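Local coordinates for protein lasso peptide isopeptidase AtxE2 (Asticcacaulis excentricus, PDB 5TXE) that hydrolyses the isopeptide bond of the lasso peptides astexin-2 and astexin-3, recognising their threaded shape and converting them to linear peptides, at residues Leu431-Gln437 with Gly461-Phe467; Arg520-Thr524 with Phe657-Met662; Pro601-Gln605 with Arg652-Trp656; Leu419-Pro423 with Ile454-Thr459. The protein carries 1 engineered substitution. All coordinates share one frame; numbering follows the deposited sequence.

Interaction 1. Residues Leu431-Gln437 with Gly461-Phe467; sequences LPLVIVQ and GFAVLSF
With CG anti to the carbonyl carbon (chi1 -66°), the ring of Phe462 stands beside its own backbone N, and there it meets Pro432 and Val434. Val434 has CG2 on the N side of its residue as well, and that methyl lies off-centre on the ring as a CH-pi contact, 4.1 Å from the Phe462 centroid. Pro432 crosses the ring at about a right angle, its CG 3.6 Å from Phe462 CD1. The two strands, 431-436 and 463-467, are the parallel pair of a beta-alpha-beta unit in the central sheet of the alpha/beta-hydrolase fold, with helix 454-459 in the crossover. Gly461 leaves that helix through a Schellman motif.

Five backbone hydrogen bonds zip the strands together, Val434 and Val436 each giving an N-H and accepting one at O. The shortest, from Phe467 N to Val436 O at 2.8 Å, is also nearly straight at the hydrogen. CA-H groups of Leu433 and Val464 add contacts to carbonyl oxygens in between.

On the face of Leu433 and Ile435, Leu433 CD1 reaches over to Ala463 CB at 3.8 Å and also touches Leu465 CB. Ile435 and Leu465 run side by side, pointing the same way. The other face carries Val436 CG2 against Val464 CG1, where helix 454-459 covers them, while helix 643-662 packs on Val434 and Phe462.

Gln437, just before the catalytically important Tyr438, has its amide nitrogen bonded to the backbone O of Thr524. Its OE1 sits at the edge of the Phe467 ring, 3.7 Å from CD2.

Interaction 2. Residues Arg520-Thr524 with Phe657-Met662; sequences RVGLT and FRFWLM
Leu661, Arg520 and Phe657 carry this contact between the last turns of helix 643-662 and strand 521-525. Leu661 has the most surface buried. Although its CB does not point at the strand, its two methyls end up against backbone: CD1 is 3.8 Å from Gly522 N, and CD2 lies near the carbonyl of Arg520.

Arg520 reaches to the carbonyl of the same leucine. Its chain bends at chi3 (-70°), which brings NH1 to Leu661 O at 2.9 Å. The bond is close to straight, 167° at the hydrogen, and the oxygen lies in the guanidinium plane. NE of the same group makes a salt bridge with Asp517, so the guanidinium is held from two directions and its rotation is probably fixed.

Phe657, one turn earlier, brings its ring against the strand, CE1 3.6 Å from Gly522 CA, an approach possible because Gly522 has no side chain on that side. At the ring edge, CE2 meets Thr524 CG2 at 3.6 Å, and the carbonyl of Leu523 lies in the ring plane near CZ. The Thr524 hydroxyl turns to the backbone O of Ile435 in the next strand.

Helix 643-662 packed on the central parallel strands, running roughly antiparallel to them (148° between the segments here), is characteristic of the alpha/beta-hydrolase domain of the prolyl oligopeptidase family.

Interaction 3. Residues Pro601-Gln605 with Arg652-Trp656; sequences PLLIQ and RTIDW
In the alpha/beta-hydrolase domain, helix 643-662 packs against strand 602-607 of the central sheet, with Trp656 covering the Pro601-Leu603 end of the contact. Strand and helix segments are almost exactly antiparallel, at 178°. The Leu603 side chain and the indole run past one another head to tail, placing Leu603 CB over the face of the indole, 3.7 Å from the centroid of the six-membered ring. With CG anti to the backbone N (chi1 179°), Trp656 carries its ring across to the strand, where CZ2 lies 3.7 Å from Pro601 CB.

A polar pair holds the Gln605 end. Arg652 bends at chi3 and gives NH1 to Gln605 OE1 at 3.0 Å, with the oxygen near the guanidinium plane and the amide plane at 90° to it. Gln605 OE1 also bonds to the hydroxyl of Tyr633, while NE2 bonds to the carbonyl of Val649 and lies 2.9 Å from Thr653 OG1. Both ends of this buried amide are thus held, which should keep it from flipping.

Strand 602-607 runs on toward Glu610, a probable member of the charge relay, and such a helix-covered strand leading to the acidic residue is a feature of the alpha/beta-hydrolase fold.

Interaction 4. Residues Leu419-Pro423 with Ile454-Thr459; sequences LVLPP and ILPLAT
Val420 points its two methyls in different directions, and each finds its own part of helix 454-459. CG1, anti to the backbone N (chi1 -172°), reaches Ala458 CB at 3.8 Å and also, more loosely, Leu455 CD2 at 4.2 Å. CG2 turns the other way to Ile454 CG2, again at 3.8 Å. Val420 crosses both Ile454 and Leu455 at about a right angle, so a single branched residue sits across one helical turn, between residues four apart in sequence.

Ala458 points its CB at the strand, and its small side chain lets the backbones close in: its CA is 4.5 Å from that of Pro422. Beyond the strand end, Pro422 lays its ring by the carbonyl of Ala458, CB 3.4 Å from that O, and Pro423 follows with CD near Thr459 CA. Thr459 folds back on its own helix, its OG1 donating to Leu455 O at 3.2 Å from above the carbonyl plane, while the same oxygen takes the backbone N-H of Thr459.

The segment axes are 45° apart. Strand 414-421 pairs antiparallel with strand 463-467, and helix 454-459 spans both: Ile454 touches Val464 and Ser466 and reaches Val436 on strand 431-436, while Pro456 packs on helix 40-44.

All four contacts reach one mixed sheet. Interactions 1 and 2 share neighbouring strands, joined by Leu433 O to Gly522 N at 2.7 Å, a probable hydrogen bond. Interactions 1 and 4 meet across the next strand pair, where Val464 O is 2.8 Å from Val420 N. Interactions 2 and 3 use successive turns of helix 643-662, with centres about 9 Å apart, and Trp660 CE2 packs on Pro601 CB at 3.6 Å. Ile654 CG1 touches Leu457 CD2, linking interactions 3 and 4. Toward the active site, the side chain of Gln437 lies about 9 Å from that of Ala527, the engineered replacement of the nucleophile, and that of Gln605 about 9 Å from Glu610.

Interaction 1. Residues Leu431-Gln437 with Gly461-Phe467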
loop_
_atom_site.group_PDB
_atom_site.type_symbol
_atom_site.label_atom_id
_atom_site.label_comp_id
_atom_site.label_asym_id
_atom_site.label_seq_id
_atom_site.Cartn_x
_atom_site.Cartn_y
_atom_site.Cartn_z
ATOM N N LEU A 431 18.154 -3.248 -24.363
ATOM C CA LEU A 431 17.727 -4.263 -23.358
ATOM C C LEU A 431 16.260 -4.728 -23.473
ATOM O O LEU A 431 15.427 -4.007 -23.953
ATOM C CB LEU A 431 17.895 -3.695 -21.971
ATOM C CG LEU A 431 19.341 -3.366 -21.604
ATOM C CD1 LEU A 431 19.325 -2.530 -20.360
ATOM C CD2 LEU A 431 20.199 -4.607 -21.366
ATOM N N PRO A 432 15.959 -5.948 -23.011
ATOM C CA PRO A 432 14.547 -6.265 -22.759
ATOM C C PRO A 432 14.060 -5.445 -21.565
ATOM O O PRO A 432 14.836 -5.036 -20.703
ATOM C CB PRO A 432 14.576 -7.753 -22.464
ATOM C CG PRO A 432 15.914 -7.975 -21.815
ATOM C CD PRO A 432 16.862 -7.022 -22.561
ATOM N N LEU A 433 12.793 -5.125 -21.576
ATOM C CA LEU A 433 12.199 -4.290 -20.584
ATOM C C LEU A 433 11.121 -5.028 -19.806
ATOM O O LEU A 433 10.281 -5.749 -20.392
ATOM C CB LEU A 433 11.543 -3.130 -21.304
ATOM C CG LEU A 433 10.786 -2.109 -20.432
ATOM C CD1 LEU A 433 11.645 -1.384 -19.441
ATOM C CD2 LEU A 433 10.060 -1.098 -21.295
ATOM N N VAL A 434 11.077 -4.782 -18.507
ATOM C CA VAL A 434 9.969 -5.262 -17.677
ATOM C C VAL A 434 9.339 -4.068 -16.978
ATOM O O VAL A 434 10.036 -3.238 -16.378
ATOM C CB VAL A 434 10.459 -6.275 -16.628
ATOM C CG1 VAL A 434 9.334 -6.614 -15.663
ATOM C CG2 VAL A 434 10.996 -7.510 -17.329
ATOM N N ILE A 435 8.020 -3.992 -17.038
ATOM C CA ILE A 435 7.261 -2.901 -16.424
ATOM C C ILE A 435 6.631 -3.387 -15.113
ATOM O O ILE A 435 5.939 -4.421 -15.101
ATOM C CB ILE A 435 6.186 -2.399 -17.371
ATOM C CG1 ILE A 435 6.822 -1.910 -18.680
ATOM C CG2 ILE A 435 5.431 -1.290 -16.729
ATOM C CD1 ILE A 435 5.816 -1.678 -19.786
ATOM N N VAL A 436 6.923 -2.653 -14.029
ATOM C CA VAL A 436 6.395 -2.879 -12.704
ATOM C C VAL A 436 5.496 -1.675 -12.361
ATOM O O VAL A 436 5.900 -0.536 -12.593
ATOM C CB VAL A 436 7.498 -3.030 -11.701
ATOM C CG1 VAL A 436 6.983 -3.195 -10.296
ATOM C CG2 VAL A 436 8.359 -4.181 -12.061
ATOM N N GLN A 437 4.298 -1.928 -11.818
ATOM C CA GLN A 437 3.335 -0.904 -11.508
ATOM C C GLN A 437 2.942 -0.895 -10.000
ATOM O O GLN A 437 3.208 -1.856 -9.295
ATOM C CB GLN A 437 2.064 -1.159 -12.316
ATOM C CG GLN A 437 2.250 -1.513 -13.760
ATOM C CD GLN A 437 0.908 -1.675 -14.442
ATOM O OE1 GLN A 437 0.170 -0.698 -14.633
ATOM N NE2 GLN A 437 0.557 -2.906 -14.775
ATOM N N GLY A 461 19.672 -8.270 -15.771
ATOM C CA GLY A 461 19.905 -7.824 -17.143
ATOM C C GLY A 461 18.742 -7.144 -17.832
ATOM O O GLY A 461 18.797 -6.884 -19.016
ATOM N N PHE A 462 17.664 -6.862 -17.105
ATOM C CA PHE A 462 16.531 -6.146 -17.674
ATOM C C PHE A 462 16.613 -4.663 -17.378
ATOM O O PHE A 462 17.136 -4.261 -16.338
ATOM C CB PHE A 462 15.221 -6.659 -17.078
ATOM C CG PHE A 462 14.923 -8.065 -17.431
ATOM C CD1 PHE A 462 14.305 -8.358 -18.619
ATOM C CD2 PHE A 462 15.265 -9.082 -16.573
ATOM C CE1 PHE A 462 14.039 -9.664 -18.954
ATOM C CE2 PHE A 462 14.999 -10.402 -16.884
ATOM C CZ PHE A 462 14.387 -10.695 -18.061
ATOM N N ALA A 463 16.101 -3.854 -18.310
ATOM C CA ALA A 463 15.671 -2.507 -17.979
ATOM C C ALA A 463 14.343 -2.687 -17.295
ATOM O O ALA A 463 13.538 -3.538 -17.723
ATOM C CB ALA A 463 15.456 -1.661 -19.227
ATOM N N VAL A 464 14.127 -1.915 -16.245
ATOM C CA VAL A 464 12.884 -1.982 -15.504
ATOM C C VAL A 464 12.278 -0.580 -15.451
ATOM O O VAL A 464 12.955 0.390 -15.117
ATOM C CB VAL A 464 13.086 -2.474 -14.060
ATOM C CG1 VAL A 464 11.741 -2.608 -13.369
ATOM C CG2 VAL A 464 13.797 -3.786 -14.050
ATOM N N LEU A 465 11.033 -0.498 -15.846
ATOM C CA LEU A 465 10.279 0.699 -15.722
ATOM C C LEU A 465 9.385 0.541 -14.522
ATOM O O LEU A 465 8.439 -0.237 -14.538
ATOM C CB LEU A 465 9.465 0.943 -16.978
ATOM C CG LEU A 465 8.568 2.170 -16.970
ATOM C CD1 LEU A 465 9.343 3.451 -16.900
ATOM C CD2 LEU A 465 7.730 2.150 -18.240
ATOM N N SER A 466 9.676 1.319 -13.505
ATOM C CA SER A 466 8.840 1.445 -12.336
ATOM C C SER A 466 7.853 2.569 -12.612
ATOM O O SER A 466 8.153 3.758 -12.438
ATOM C CB SER A 466 9.710 1.750 -11.116
ATOM O OG SER A 466 8.946 1.825 -9.946
ATOM N N PHE A 467 6.667 2.154 -13.034
ATOM C CA PHE A 467 5.588 3.016 -13.498
ATOM C C PHE A 467 4.790 3.626 -12.407
ATOM O O PHE A 467 4.349 2.940 -11.516
ATOM C CB PHE A 467 4.616 2.148 -14.282
ATOM C CG PHE A 467 3.471 2.871 -14.901
ATOM C CD1 PHE A 467 3.663 4.009 -15.664
ATOM C CD2 PHE A 467 2.211 2.340 -14.814
ATOM C CE1 PHE A 467 2.583 4.659 -16.265
ATOM C CE2 PHE A 467 1.121 2.966 -15.429
ATOM C CZ PHE A 467 1.315 4.117 -16.173
#

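Interaction 2. Residues Arg520-Thr524 with Phe657-Met662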
loop_
_atom_site.group_PDB
_atom_site.type_symbol
_atom_site.label_atom_id
_atom_site.label_comp_id
_atom_site.label_asym_id
_atom_site.label_seq_id
_atom_site.Cartn_x
_atom_site.Cartn_y
_atom_site.Cartn_z
ATOM N N ARG A 520 10.557 -6.787 -27.033
ATOM C CA ARG A 520 10.827 -7.616 -25.831
ATOM C C ARG A 520 10.438 -6.928 -24.527
ATOM O O ARG A 520 11.246 -6.719 -23.627
ATOM C CB ARG A 520 12.271 -8.129 -25.807
ATOM C CG ARG A 520 12.612 -9.015 -27.017
ATOM C CD ARG A 520 13.960 -9.687 -26.794
ATOM N NE ARG A 520 15.098 -8.782 -26.849
ATOM C CZ ARG A 520 16.206 -8.875 -26.099
ATOM N NH1 ARG A 520 16.343 -9.774 -25.124
ATOM N NH2 ARG A 520 17.188 -8.003 -26.289
ATOM N N VAL A 521 9.161 -6.576 -24.460
ATOM C CA VAL A 521 8.608 -5.874 -23.315
ATOM C C VAL A 521 7.639 -6.746 -22.511
ATOM O O VAL A 521 6.638 -7.250 -23.048
ATOM C CB VAL A 521 7.879 -4.613 -23.730
ATOM C CG1 VAL A 521 7.402 -3.879 -22.512
ATOM C CG2 VAL A 521 8.828 -3.744 -24.529
ATOM N N GLY A 522 7.954 -6.859 -21.229
ATOM C CA GLY A 522 7.161 -7.588 -20.276
ATOM C C GLY A 522 6.364 -6.647 -19.419
ATOM O O GLY A 522 6.820 -5.549 -19.106
ATOM N N LEU A 523 5.186 -7.101 -18.997
ATOM C CA LEU A 523 4.339 -6.309 -18.167
ATOM C C LEU A 523 3.879 -7.105 -16.936
ATOM O O LEU A 523 3.484 -8.241 -17.095
ATOM C CB LEU A 523 3.132 -5.864 -18.968
ATOM C CG LEU A 523 2.102 -5.033 -18.281
ATOM C CD1 LEU A 523 2.653 -3.664 -17.888
ATOM C CD2 LEU A 523 0.906 -4.846 -19.201
ATOM N N THR A 524 3.914 -6.467 -15.749
ATOM C CA THR A 524 3.476 -7.072 -14.520
ATOM C C THR A 524 2.361 -6.209 -13.931
ATOM O O THR A 524 2.280 -5.041 -14.208
ATOM C CB THR A 524 4.563 -7.202 -13.453
ATOM O OG1 THR A 524 4.979 -5.919 -12.999
ATOM C CG2 THR A 524 5.745 -7.915 -13.975
ATOM N N PHE A 657 10.366 -14.088 -17.095
ATOM C CA PHE A 657 10.862 -13.077 -18.029
ATOM C C PHE A 657 12.215 -13.433 -18.681
ATOM O O PHE A 657 12.405 -13.198 -19.871
ATOM C CB PHE A 657 10.889 -11.725 -17.388
ATOM C CG PHE A 657 9.521 -11.099 -17.218
ATOM C CD1 PHE A 657 8.664 -11.018 -18.260
ATOM C CD2 PHE A 657 9.093 -10.693 -15.992
ATOM C CE1 PHE A 657 7.398 -10.501 -18.093
ATOM C CE2 PHE A 657 7.840 -10.143 -15.809
ATOM C CZ PHE A 657 7.006 -10.016 -16.867
ATOM N N ARG A 658 13.115 -14.076 -17.957
ATOM C CA ARG A 658 14.343 -14.572 -18.584
ATOM C C ARG A 658 14.054 -15.587 -19.672
ATOM O O ARG A 658 14.707 -15.584 -20.726
ATOM C CB ARG A 658 15.290 -15.205 -17.587
ATOM C CG ARG A 658 15.924 -14.199 -16.669
ATOM C CD ARG A 658 16.943 -14.845 -15.709
ATOM N NE ARG A 658 18.159 -15.172 -16.425
ATOM C CZ ARG A 658 18.802 -16.336 -16.412
ATOM N NH1 ARG A 658 18.433 -17.353 -15.637
ATOM N NH2 ARG A 658 19.879 -16.452 -17.167
ATOM N N PHE A 659 13.060 -16.445 -19.442
ATOM C CA PHE A 659 12.709 -17.467 -20.396
ATOM C C PHE A 659 12.122 -16.842 -21.664
ATOM O O PHE A 659 12.580 -17.152 -22.755
ATOM C CB PHE A 659 11.753 -18.529 -19.776
ATOM C CG PHE A 659 11.306 -19.628 -20.734
ATOM C CD1 PHE A 659 12.063 -20.735 -20.932
ATOM C CD2 PHE A 659 10.135 -19.505 -21.435
ATOM C CE1 PHE A 659 11.668 -21.712 -21.838
ATOM C CE2 PHE A 659 9.712 -20.480 -22.299
ATOM C CZ PHE A 659 10.474 -21.584 -22.501
ATOM N N TRP A 660 11.109 -15.994 -21.537
ATOM C CA TRP A 660 10.419 -15.516 -22.686
ATOM C C TRP A 660 11.074 -14.349 -23.327
ATOM O O TRP A 660 10.932 -14.196 -24.537
ATOM C CB TRP A 660 9.024 -15.097 -22.356
ATOM C CG TRP A 660 8.167 -16.234 -21.887
ATOM C CD1 TRP A 660 7.784 -16.501 -20.607
ATOM C CD2 TRP A 660 7.546 -17.209 -22.714
ATOM N NE1 TRP A 660 6.935 -17.590 -20.591
ATOM C CE2 TRP A 660 6.789 -18.044 -21.879
ATOM C CE3 TRP A 660 7.571 -17.460 -24.092
ATOM C CZ2 TRP A 660 6.064 -19.104 -22.361
ATOM C CZ3 TRP A 660 6.857 -18.520 -24.580
ATOM C CH2 TRP A 660 6.111 -19.343 -23.704
ATOM N N LEU A 661 11.761 -13.495 -22.564
ATOM C CA LEU A 661 12.366 -12.301 -23.145
ATOM C C LEU A 661 13.846 -12.408 -23.403
ATOM O O LEU A 661 14.333 -11.612 -24.156
ATOM C CB LEU A 661 12.146 -11.067 -22.285
ATOM C CG LEU A 661 10.708 -10.752 -21.929
ATOM C CD1 LEU A 661 10.663 -9.538 -21.010
ATOM C CD2 LEU A 661 9.796 -10.510 -23.097
ATOM N N MET A 662 14.564 -13.351 -22.768
ATOM C CA MET A 662 15.978 -13.593 -23.035
ATOM C C MET A 662 16.273 -14.988 -23.586
ATOM O O MET A 662 17.409 -15.235 -23.935
ATOM C CB MET A 662 16.827 -13.388 -21.761
ATOM C CG MET A 662 16.885 -11.946 -21.251
ATOM S SD MET A 662 17.722 -11.892 -19.688
ATOM C CE MET A 662 17.851 -10.175 -19.333
#

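Interaction 3. Residues Pro601-Gln605 with Arg652-Trp656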
loop_
_atom_site.group_PDB
_atom_site.type_symbol
_atom_site.label_atom_id
_atom_site.label_comp_id
_atom_site.label_asym_id
_atom_site.label_seq_id
_atom_site.Cartn_x
_atom_site.Cartn_y
_atom_site.Cartn_z
ATOM N N PRO A 601 2.257 -14.809 -23.652
ATOM C CA PRO A 601 2.477 -15.644 -22.472
ATOM C C PRO A 601 2.098 -14.933 -21.210
ATOM O O PRO A 601 2.539 -13.817 -20.976
ATOM C CB PRO A 601 3.972 -15.910 -22.503
ATOM C CG PRO A 601 4.351 -15.810 -23.957
ATOM C CD PRO A 601 3.493 -14.681 -24.484
ATOM N N LEU A 602 1.276 -15.581 -20.391
ATOM C CA LEU A 602 0.802 -14.992 -19.151
ATOM C C LEU A 602 0.964 -15.982 -17.997
ATOM O O LEU A 602 0.478 -17.146 -18.055
ATOM C CB LEU A 602 -0.652 -14.683 -19.310
ATOM C CG LEU A 602 -1.355 -14.167 -18.064
ATOM C CD1 LEU A 602 -0.756 -12.854 -17.617
ATOM C CD2 LEU A 602 -2.848 -14.015 -18.281
ATOM N N LEU A 603 1.657 -15.520 -16.970
ATOM C CA LEU A 603 1.780 -16.202 -15.725
ATOM C C LEU A 603 0.918 -15.547 -14.675
ATOM O O LEU A 603 1.046 -14.343 -14.465
ATOM C CB LEU A 603 3.208 -16.204 -15.274
ATOM C CG LEU A 603 3.464 -16.805 -13.898
ATOM C CD1 LEU A 603 3.236 -18.279 -13.893
ATOM C CD2 LEU A 603 4.916 -16.575 -13.539
ATOM N N ILE A 604 0.061 -16.330 -13.997
ATOM C CA ILE A 604 -0.767 -15.802 -12.896
ATOM C C ILE A 604 -0.309 -16.432 -11.571
ATOM O O ILE A 604 -0.330 -17.664 -11.414
ATOM C CB ILE A 604 -2.265 -16.121 -13.119
ATOM C CG1 ILE A 604 -2.725 -15.645 -14.514
ATOM C CG2 ILE A 604 -3.151 -15.486 -12.090
ATOM C CD1 ILE A 604 -3.962 -16.369 -15.022
ATOM N N GLN A 605 0.063 -15.602 -10.615
ATOM C CA GLN A 605 0.581 -16.097 -9.352
ATOM C C GLN A 605 -0.410 -15.668 -8.321
ATOM O O GLN A 605 -0.304 -14.564 -7.749
ATOM C CB GLN A 605 1.962 -15.537 -9.096
ATOM C CG GLN A 605 2.989 -16.071 -10.086
ATOM C CD GLN A 605 4.387 -16.184 -9.529
ATOM O OE1 GLN A 605 4.688 -17.142 -8.770
ATOM N NE2 GLN A 605 5.286 -15.286 -9.950
ATOM N N ARG A 652 10.110 -16.948 -9.558
ATOM C CA ARG A 652 9.450 -17.445 -10.715
ATOM C C ARG A 652 9.200 -16.313 -11.733
ATOM O O ARG A 652 9.147 -16.542 -12.941
ATOM C CB ARG A 652 8.147 -18.125 -10.312
ATOM C CG ARG A 652 7.532 -18.920 -11.455
ATOM C CD ARG A 652 6.205 -19.549 -11.010
ATOM N NE ARG A 652 6.378 -20.758 -10.198
ATOM C CZ ARG A 652 6.181 -20.836 -8.888
ATOM N NH1 ARG A 652 5.878 -19.804 -8.203
ATOM N NH2 ARG A 652 6.351 -21.988 -8.259
ATOM N N THR A 653 8.929 -15.121 -11.242
ATOM C CA THR A 653 8.680 -14.044 -12.130
ATOM C C THR A 653 9.969 -13.657 -12.896
ATOM O O THR A 653 9.917 -13.407 -14.089
ATOM C CB THR A 653 8.145 -12.844 -11.370
ATOM O OG1 THR A 653 6.779 -13.092 -11.098
ATOM C CG2 THR A 653 8.242 -11.584 -12.208
ATOM N N ILE A 654 11.120 -13.680 -12.221
ATOM C CA ILE A 654 12.401 -13.486 -12.911
ATOM C C ILE A 654 12.641 -14.602 -13.903
ATOM O O ILE A 654 13.015 -14.344 -15.049
ATOM C CB ILE A 654 13.553 -13.382 -11.928
ATOM C CG1 ILE A 654 13.441 -12.078 -11.187
ATOM C CG2 ILE A 654 14.902 -13.404 -12.619
ATOM C CD1 ILE A 654 14.315 -12.001 -9.958
ATOM N N ASP A 655 12.400 -15.841 -13.508
ATOM C CA ASP A 655 12.640 -16.936 -14.415
ATOM C C ASP A 655 11.746 -16.787 -15.649
ATOM O O ASP A 655 12.136 -17.104 -16.773
ATOM C CB ASP A 655 12.307 -18.287 -13.784
ATOM C CG ASP A 655 13.254 -18.715 -12.663
ATOM O OD1 ASP A 655 14.300 -18.073 -12.451
ATOM O OD2 ASP A 655 12.931 -19.699 -11.953
ATOM N N TRP A 656 10.518 -16.371 -15.421
ATOM C CA TRP A 656 9.561 -16.299 -16.501
ATOM C C TRP A 656 10.038 -15.294 -17.542
ATOM O O TRP A 656 10.026 -15.599 -18.736
ATOM C CB TRP A 656 8.212 -15.894 -15.970
ATOM C CG TRP A 656 7.112 -15.735 -16.911
ATOM C CD1 TRP A 656 6.604 -14.558 -17.347
ATOM C CD2 TRP A 656 6.253 -16.735 -17.405
ATOM N NE1 TRP A 656 5.509 -14.756 -18.128
ATOM C CE2 TRP A 656 5.268 -16.094 -18.195
ATOM C CE3 TRP A 656 6.230 -18.118 -17.306
ATOM C CZ2 TRP A 656 4.300 -16.785 -18.881
ATOM C CZ3 TRP A 656 5.210 -18.814 -17.972
ATOM C CH2 TRP A 656 4.241 -18.155 -18.698
#

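Interaction 4. Residues Leu419-Pro423 with Ile454-Thr459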
loop_
_atom_site.group_PDB
_atom_site.type_symbol
_atom_site.label_atom_id
_atom_site.label_comp_id
_atom_site.label_asym_id
_atom_site.label_seq_id
_atom_site.Cartn_x
_atom_site.Cartn_y
_atom_site.Cartn_z
ATOM N N LEU A 419 13.257 4.710 -14.313
ATOM C CA LEU A 419 13.952 3.784 -15.133
ATOM C C LEU A 419 15.074 3.206 -14.291
ATOM O O LEU A 419 15.839 3.933 -13.677
ATOM C CB LEU A 419 14.477 4.472 -16.364
ATOM C CG LEU A 419 15.404 3.621 -17.221
ATOM C CD1 LEU A 419 14.655 2.440 -17.807
ATOM C CD2 LEU A 419 16.063 4.431 -18.349
ATOM N N VAL A 420 15.175 1.881 -14.270
ATOM C CA VAL A 420 16.227 1.220 -13.530
ATOM C C VAL A 420 17.040 0.421 -14.487
ATOM O O VAL A 420 16.477 -0.329 -15.288
ATOM C CB VAL A 420 15.622 0.290 -12.498
ATOM C CG1 VAL A 420 16.680 -0.278 -11.567
ATOM C CG2 VAL A 420 14.530 1.020 -11.708
ATOM N N LEU A 421 18.363 0.561 -14.464
ATOM C CA LEU A 421 19.211 -0.166 -15.423
ATOM C C LEU A 421 20.151 -1.091 -14.717
ATOM O O LEU A 421 20.548 -0.838 -13.598
ATOM C CB LEU A 421 20.025 0.806 -16.264
ATOM C CG LEU A 421 19.130 1.721 -17.115
ATOM C CD1 LEU A 421 19.893 2.931 -17.692
ATOM C CD2 LEU A 421 18.505 0.944 -18.240
ATOM N N PRO A 422 20.561 -2.156 -15.381
ATOM C CA PRO A 422 21.495 -3.060 -14.740
ATOM C C PRO A 422 22.764 -2.357 -14.328
ATOM O O PRO A 422 23.175 -1.438 -15.014
ATOM C CB PRO A 422 21.829 -4.058 -15.827
ATOM C CG PRO A 422 20.738 -3.936 -16.826
ATOM C CD PRO A 422 20.236 -2.538 -16.761
ATOM N N PRO A 423 23.377 -2.770 -13.206
ATOM C CA PRO A 423 24.660 -2.170 -12.764
ATOM C C PRO A 423 25.783 -1.989 -13.844
ATOM O O PRO A 423 26.447 -0.956 -13.849
ATOM C CB PRO A 423 25.115 -3.117 -11.637
ATOM C CG PRO A 423 23.891 -3.875 -11.214
ATOM C CD PRO A 423 23.033 -3.975 -12.433
ATOM N N ILE A 454 12.215 -5.278 -8.314
ATOM C CA ILE A 454 12.684 -4.324 -9.297
ATOM C C ILE A 454 14.188 -4.405 -9.418
ATOM O O ILE A 454 14.721 -4.607 -10.503
ATOM C CB ILE A 454 12.220 -2.915 -8.893
ATOM C CG1 ILE A 454 10.749 -2.809 -9.195
ATOM C CG2 ILE A 454 12.993 -1.837 -9.676
ATOM C CD1 ILE A 454 10.097 -1.645 -8.519
ATOM N N LEU A 455 14.877 -4.313 -8.299
ATOM C CA LEU A 455 16.326 -4.312 -8.367
ATOM C C LEU A 455 16.855 -5.656 -8.818
ATOM O O LEU A 455 17.703 -5.695 -9.680
ATOM C CB LEU A 455 16.929 -3.834 -7.016
ATOM C CG LEU A 455 16.449 -2.430 -6.519
ATOM C CD1 LEU A 455 17.092 -2.046 -5.168
ATOM C CD2 LEU A 455 16.788 -1.369 -7.551
ATOM N N PRO A 456 16.339 -6.790 -8.252
ATOM C CA PRO A 456 16.750 -8.061 -8.799
ATOM C C PRO A 456 16.490 -8.244 -10.285
ATOM O O PRO A 456 17.300 -8.852 -10.969
ATOM C CB PRO A 456 15.975 -9.053 -7.962
ATOM C CG PRO A 456 15.745 -8.355 -6.658
ATOM C CD PRO A 456 15.482 -6.956 -7.064
ATOM N N LEU A 457 15.399 -7.694 -10.825
ATOM C CA LEU A 457 15.192 -7.774 -12.274
ATOM C C LEU A 457 16.312 -7.016 -13.044
ATOM O O LEU A 457 16.840 -7.497 -14.067
ATOM C CB LEU A 457 13.839 -7.191 -12.674
ATOM C CG LEU A 457 12.645 -8.135 -12.553
ATOM C CD1 LEU A 457 11.295 -7.440 -12.616
ATOM C CD2 LEU A 457 12.714 -9.197 -13.603
ATOM N N ALA A 458 16.653 -5.824 -12.571
ATOM C CA ALA A 458 17.751 -5.100 -13.182
ATOM C C ALA A 458 19.070 -5.895 -13.044
ATOM O O ALA A 458 19.806 -6.008 -13.990
ATOM C CB ALA A 458 17.898 -3.748 -12.558
ATOM N N THR A 459 19.330 -6.447 -11.879
ATOM C CA THR A 459 20.489 -7.259 -11.686
ATOM C C THR A 459 20.531 -8.402 -12.692
ATOM O O THR A 459 21.589 -8.805 -13.137
ATOM C CB THR A 459 20.549 -7.763 -10.257
ATOM O OG1 THR A 459 20.721 -6.640 -9.365
ATOM C CG2 THR A 459 21.658 -8.751 -10.084
#